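Local coordinates for signal recognition 54 kDa protein (Pyrococcus furiosus, PDB 3DM5) that is the SRP54 component of an archaeal signal recognition particle, joining a helical bundle domain, a P-loop NTPase-fold domain and a signal peptide binding domain, at residues T53-I56 with Q57-L61; E30-R33 with D34-A38. All coordinates share one frame; numbering follows the deposited sequence.

Contact 1 of 2, residues T53-I56 with Q57-L61; sequences TREI and QRRAL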
loop_
_atom_site.group_PDB
_atom_site.type_symbol
_atom_site.label_atom_id
_atom_site.label_comp_id
_atom_site.label_asym_id
_atom_site.label_seq_id
_atom_site.Cartn_x
_atom_site.Cartn_y
_atom_site.Cartn_z
ATOM N N THR A 53 -3.437 -12.061 23.378
ATOM C CA THR A 53 -3.199 -13.177 22.468
ATOM C C THR A 53 -2.668 -14.421 23.184
ATOM O O THR A 53 -2.712 -15.522 22.636
ATOM C CB THR A 53 -2.330 -12.785 21.249
ATOM O OG1 THR A 53 -1.018 -12.368 21.671
ATOM C CG2 THR A 53 -3.029 -11.676 20.452
ATOM N N ARG A 54 -2.202 -14.246 24.419
ATOM C CA ARG A 54 -1.787 -15.378 25.236
ATOM C C ARG A 54 -3.010 -16.060 25.818
ATOM O O ARG A 54 -3.025 -17.275 26.000
ATOM C CB ARG A 54 -0.836 -14.950 26.351
ATOM C CG ARG A 54 0.608 -14.758 25.892
ATOM C CD ARG A 54 1.506 -14.357 27.054
ATOM N NE ARG A 54 2.793 -13.840 26.598
ATOM C CZ ARG A 54 3.845 -14.599 26.307
ATOM N NH1 ARG A 54 3.764 -15.918 26.422
ATOM N NH2 ARG A 54 4.980 -14.044 25.901
ATOM N N GLU A 55 -4.037 -15.274 26.104
ATOM C CA GLU A 55 -5.299 -15.825 26.582
ATOM C C GLU A 55 -6.019 -16.557 25.448
ATOM O O GLU A 55 -6.581 -17.642 25.639
ATOM C CB GLU A 55 -6.188 -14.715 27.147
ATOM C CG GLU A 55 -7.614 -15.146 27.439
ATOM C CD GLU A 55 -7.722 -16.140 28.593
ATOM O OE1 GLU A 55 -8.854 -16.595 28.882
ATOM O OE2 GLU A 55 -6.681 -16.464 29.212
ATOM N N ILE A 56 -5.998 -15.956 24.264
ATOM C CA ILE A 56 -6.620 -16.572 23.099
ATOM C C ILE A 56 -5.920 -17.871 22.746
ATOM O O ILE A 56 -6.577 -18.874 22.505
ATOM C CB ILE A 56 -6.637 -15.645 21.866
ATOM C CG1 ILE A 56 -7.480 -14.400 22.147
ATOM C CG2 ILE A 56 -7.189 -16.387 20.647
ATOM C CD1 ILE A 56 -7.693 -13.524 20.918
ATOM N N GLN A 57 -4.590 -17.844 22.726
ATOM C CA GLN A 57 -3.804 -19.043 22.451
ATOM C C GLN A 57 -4.137 -20.158 23.432
ATOM O O GLN A 57 -4.374 -21.304 23.027
ATOM C CB GLN A 57 -2.315 -18.741 22.552
ATOM C CG GLN A 57 -1.425 -19.730 21.811
ATOM C CD GLN A 57 0.025 -19.291 21.827
ATOM O OE1 GLN A 57 0.612 -19.104 22.892
ATOM N NE2 GLN A 57 0.606 -19.109 20.646
ATOM N N ARG A 58 -4.144 -19.798 24.714
ATOM C CA ARG A 58 -4.402 -20.719 25.806
ATOM C C ARG A 58 -5.788 -21.352 25.690
ATOM O O ARG A 58 -5.910 -22.574 25.615
ATOM C CB ARG A 58 -4.230 -19.986 27.135
ATOM C CG ARG A 58 -4.661 -20.736 28.382
ATOM C CD ARG A 58 -4.768 -19.763 29.554
ATOM N NE ARG A 58 -5.800 -20.146 30.518
ATOM C CZ ARG A 58 -7.099 -20.237 30.240
ATOM N NH1 ARG A 58 -7.541 -19.999 29.010
ATOM N NH2 ARG A 58 -7.959 -20.587 31.189
ATOM N N ARG A 59 -6.830 -20.528 25.651
ATOM C CA ARG A 59 -8.189 -21.046 25.503
ATOM C C ARG A 59 -8.362 -21.953 24.277
ATOM O O ARG A 59 -9.080 -22.940 24.332
ATOM C CB ARG A 59 -9.217 -19.904 25.461
ATOM C CG ARG A 59 -9.301 -19.076 26.734
ATOM C CD ARG A 59 -10.522 -18.162 26.731
ATOM N NE ARG A 59 -11.750 -18.911 26.474
ATOM C CZ ARG A 59 -12.904 -18.361 26.106
ATOM N NH1 ARG A 59 -12.997 -17.053 25.939
ATOM N NH2 ARG A 59 -13.966 -19.122 25.896
ATOM N N ALA A 60 -7.722 -21.614 23.166
ATOM C CA ALA A 60 -7.862 -22.415 21.951
ATOM C C ALA A 60 -7.210 -23.774 22.130
ATOM O O ALA A 60 -7.843 -24.803 21.903
ATOM C CB ALA A 60 -7.259 -21.695 20.745
ATOM N N LEU A 61 -5.943 -23.760 22.541
ATOM C CA LEU A 61 -5.162 -24.972 22.794
ATOM C C LEU A 61 -5.784 -25.964 23.783
ATOM O O LEU A 61 -5.789 -27.168 23.525
ATOM C CB LEU A 61 -3.761 -24.600 23.285
ATOM C CG LEU A 61 -2.653 -24.556 22.233
ATOM C CD1 LEU A 61 -3.212 -24.316 20.834
ATOM C CD2 LEU A 61 -1.604 -23.514 22.605
#

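Contact 2 of 2, residues E30-R33 with D34-A38; sequences ELVR and DIQRA. With SO4 (sulfate ion), chain F.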
loop_
_atom_site.group_PDB
_atom_site.type_symbol
_atom_site.label_atom_id
_atom_site.label_comp_id
_atom_site.label_asym_id
_atom_site.label_seq_id
_atom_site.Cartn_x
_atom_site.Cartn_y
_atom_site.Cartn_z
ATOM N N GLU A 30 -0.529 -19.410 14.194
ATOM C CA GLU A 30 -0.611 -18.466 13.080
ATOM C C GLU A 30 -1.720 -17.436 13.267
ATOM O O GLU A 30 -1.581 -16.263 12.891
ATOM C CB GLU A 30 -0.862 -19.199 11.775
ATOM C CG GLU A 30 -1.335 -18.255 10.676
ATOM C CD GLU A 30 -1.556 -18.953 9.353
ATOM O OE1 GLU A 30 -1.439 -20.198 9.303
ATOM O OE2 GLU A 30 -1.853 -18.250 8.363
ATOM N N LEU A 31 -2.839 -17.904 13.805
ATOM C CA LEU A 31 -3.949 -17.040 14.134
ATOM C C LEU A 31 -3.472 -15.989 15.132
ATOM O O LEU A 31 -3.653 -14.784 14.923
ATOM C CB LEU A 31 -5.078 -17.859 14.755
ATOM C CG LEU A 31 -6.168 -17.053 15.470
ATOM C CD1 LEU A 31 -7.125 -16.377 14.471
ATOM C CD2 LEU A 31 -6.917 -17.954 16.437
ATOM N N VAL A 32 -2.860 -16.452 16.219
ATOM C CA VAL A 32 -2.408 -15.547 17.264
ATOM C C VAL A 32 -1.453 -14.498 16.692
ATOM O O VAL A 32 -1.541 -13.309 17.017
ATOM C CB VAL A 32 -1.746 -16.305 18.433
ATOM C CG1 VAL A 32 -0.793 -15.391 19.198
ATOM C CG2 VAL A 32 -2.818 -16.887 19.347
ATOM N N ARG A 33 -0.558 -14.935 15.816
ATOM C CA ARG A 33 0.400 -14.018 15.226
ATOM C C ARG A 33 -0.256 -13.081 14.216
ATOM O O ARG A 33 0.122 -11.914 14.104
ATOM C CB ARG A 33 1.550 -14.797 14.599
ATOM C CG ARG A 33 2.411 -15.497 15.634
ATOM C CD ARG A 33 3.317 -16.527 15.003
ATOM N NE ARG A 33 4.255 -17.093 15.971
ATOM C CZ ARG A 33 4.873 -18.257 15.795
ATOM N NH1 ARG A 33 4.625 -18.970 14.704
ATOM N NH2 ARG A 33 5.727 -18.715 16.703
ATOM N N ASP A 34 -1.242 -13.583 13.481
ATOM C CA ASP A 34 -2.009 -12.709 12.608
ATOM C C ASP A 34 -2.673 -11.593 13.418
ATOM O O ASP A 34 -2.701 -10.452 12.981
ATOM C CB ASP A 34 -3.043 -13.483 11.785
ATOM C CG ASP A 34 -2.464 -14.040 10.483
ATOM O OD1 ASP A 34 -1.266 -13.799 10.202
ATOM O OD2 ASP A 34 -3.213 -14.715 9.738
ATOM N N ILE A 35 -3.177 -11.919 14.608
ATOM C CA ILE A 35 -3.850 -10.939 15.453
ATOM C C ILE A 35 -2.881 -9.953 16.106
ATOM O O ILE A 35 -3.158 -8.758 16.182
ATOM C CB ILE A 35 -4.711 -11.610 16.539
ATOM C CG1 ILE A 35 -5.757 -12.536 15.902
ATOM C CG2 ILE A 35 -5.397 -10.550 17.417
ATOM C CD1 ILE A 35 -6.409 -13.492 16.901
ATOM N N GLN A 36 -1.746 -10.443 16.581
ATOM C CA GLN A 36 -0.721 -9.544 17.094
ATOM C C GLN A 36 -0.366 -8.509 16.047
ATOM O O GLN A 36 -0.329 -7.323 16.337
ATOM C CB GLN A 36 0.520 -10.318 17.524
ATOM C CG GLN A 36 0.235 -11.285 18.669
ATOM C CD GLN A 36 1.414 -12.145 19.004
ATOM O OE1 GLN A 36 1.483 -12.725 20.095
ATOM N NE2 GLN A 36 2.358 -12.247 18.068
ATOM N N ARG A 37 -0.130 -8.952 14.821
ATOM C CA ARG A 37 0.246 -8.027 13.757
ATOM C C ARG A 37 -0.829 -6.988 13.479
ATOM O O ARG A 37 -0.525 -5.797 13.316
ATOM C CB ARG A 37 0.646 -8.773 12.478
ATOM C CG ARG A 37 2.155 -9.026 12.362
ATOM C CD ARG A 37 2.561 -9.758 11.066
ATOM N NE ARG A 37 2.710 -11.201 11.274
ATOM C CZ ARG A 37 1.859 -12.126 10.833
ATOM N NH1 ARG A 37 0.784 -11.767 10.138
ATOM N NH2 ARG A 37 2.090 -13.415 11.083
ATOM N N ALA A 38 -2.087 -7.421 13.428
ATOM C CA ALA A 38 -3.169 -6.497 13.121
ATOM C C ALA A 38 -3.275 -5.480 14.241
ATOM O O ALA A 38 -3.291 -4.279 13.991
ATOM C CB ALA A 38 -4.482 -7.238 12.933
HETATM S S SO4 F . 6.593 -22.244 15.655
HETATM O O1 SO4 F . 5.636 -21.860 14.615
HETATM O O2 SO4 F . 6.885 -23.663 15.484
HETATM O O3 SO4 F . 7.828 -21.478 15.547
HETATM O O4 SO4 F . 6.073 -21.994 16.996
#

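Contact 1 of 2, residues T53-I56 with Q57-L61
Gln57 donates its backbone N to Thr53 O, opening a run of four i to i+4 bonds along helix 46-62, part of the helical bundle domain of this SRP54-type protein. The hydroxyl of Thr53 turns elsewhere, to Val49 O and Gln36. Arg58 N bonds Arg54 O, and the side chain of Arg58 runs alongside that of Glu55, both pointing the same way. Glu55 OE2 sits over one face of the guanidinium, 3.6 Å from Arg58 NH1, with the two flat groups 26° apart. This is a long salt bridge of charges alone, since no N-H points at the oxygen. Arg59 N meets Glu55 O at 2.9 Å in a nearly straight bond of 171°. The Glu55 chain is bent at chi2 (68°), which brings the carboxylate back alongside Arg58 and Arg59. With CG of Arg59 anti to the carbonyl carbon, its CG and CD methylenes lie beside Glu55 OE1. The Arg59 guanidinium, beyond a bend at chi3, lies obliquely to Glu55 OE1, beyond salt-bridge distance, and pairs with three other acidic partners, Glu63, Glu81 and Glu82, the last two on helix 71-86. Ala60 rests its methyl against Ile75 and closes the series through its backbone, Ala60 N lying 3.0 Å from Ile56 O.

Contact 2 of 2, residues E30-R33 with D34-A38
Arg33 and Arg37 meet where the face of one guanidinium covers a backbone carbonyl: Arg33 O lies 3.7 Å above the plane of the Arg37 group, over its centre. Among charged groups, Arg37 NH1 donates to Asp34 OD1 at 2.9 Å, reaching the oxygen on its anti side in a salt bridge that probably helps fix the guanidinium over Arg33 O. Glu30 and Asp34 run side by side with their carboxylates nearly perpendicular (85°); the like charges, 4.0 Å apart at Glu30 OE2 and Asp34 OD2, are probably eased by Lys16, which pairs with Glu30 and more weakly with Asp34. The extended Arg33 chain presents the edge of its guanidinium to a sulfate ion, NH1 bonding sulfate O1 at 3.1 Å and NH2 bonding O4 weakly. Backbone bonds link each residue of 30-33 to the one four further on. Apolar contact comes from Leu31 CD1 against Ile35 CD1 at 3.8 Å. The amide of Gln36 lies across Val32 CG1, its OE1 probably hydrogen-bonded to Thr53 OG1. Within the helical bundle domain, helix 25-41 thus sets Leu31 against helices 5-19 and 71-86, and Val32 and Ile35 against helix 46-62.

From the N terminus the chain reaches contact 2 first, on helix 25-41, and then contact 1, on the next helix, 46-62. Each consists of successive turns of one helix, so neither closes a long loop; the two lie in series, neither nested nor crossed, with centres about 12 Å apart. They meet side by side in the helical bundle domain. Thr53 OG1 and Gln36 OE1, 3.0 Å apart, probably share a hydrogen bond across the seam, and Val32 CG2 packs against Gln57 CB at 3.7 Å. Helix 71-86 touches both, through Leu31 of contact 2 and Ile56, Arg59 and Ala60 of contact 1, tying three helices together.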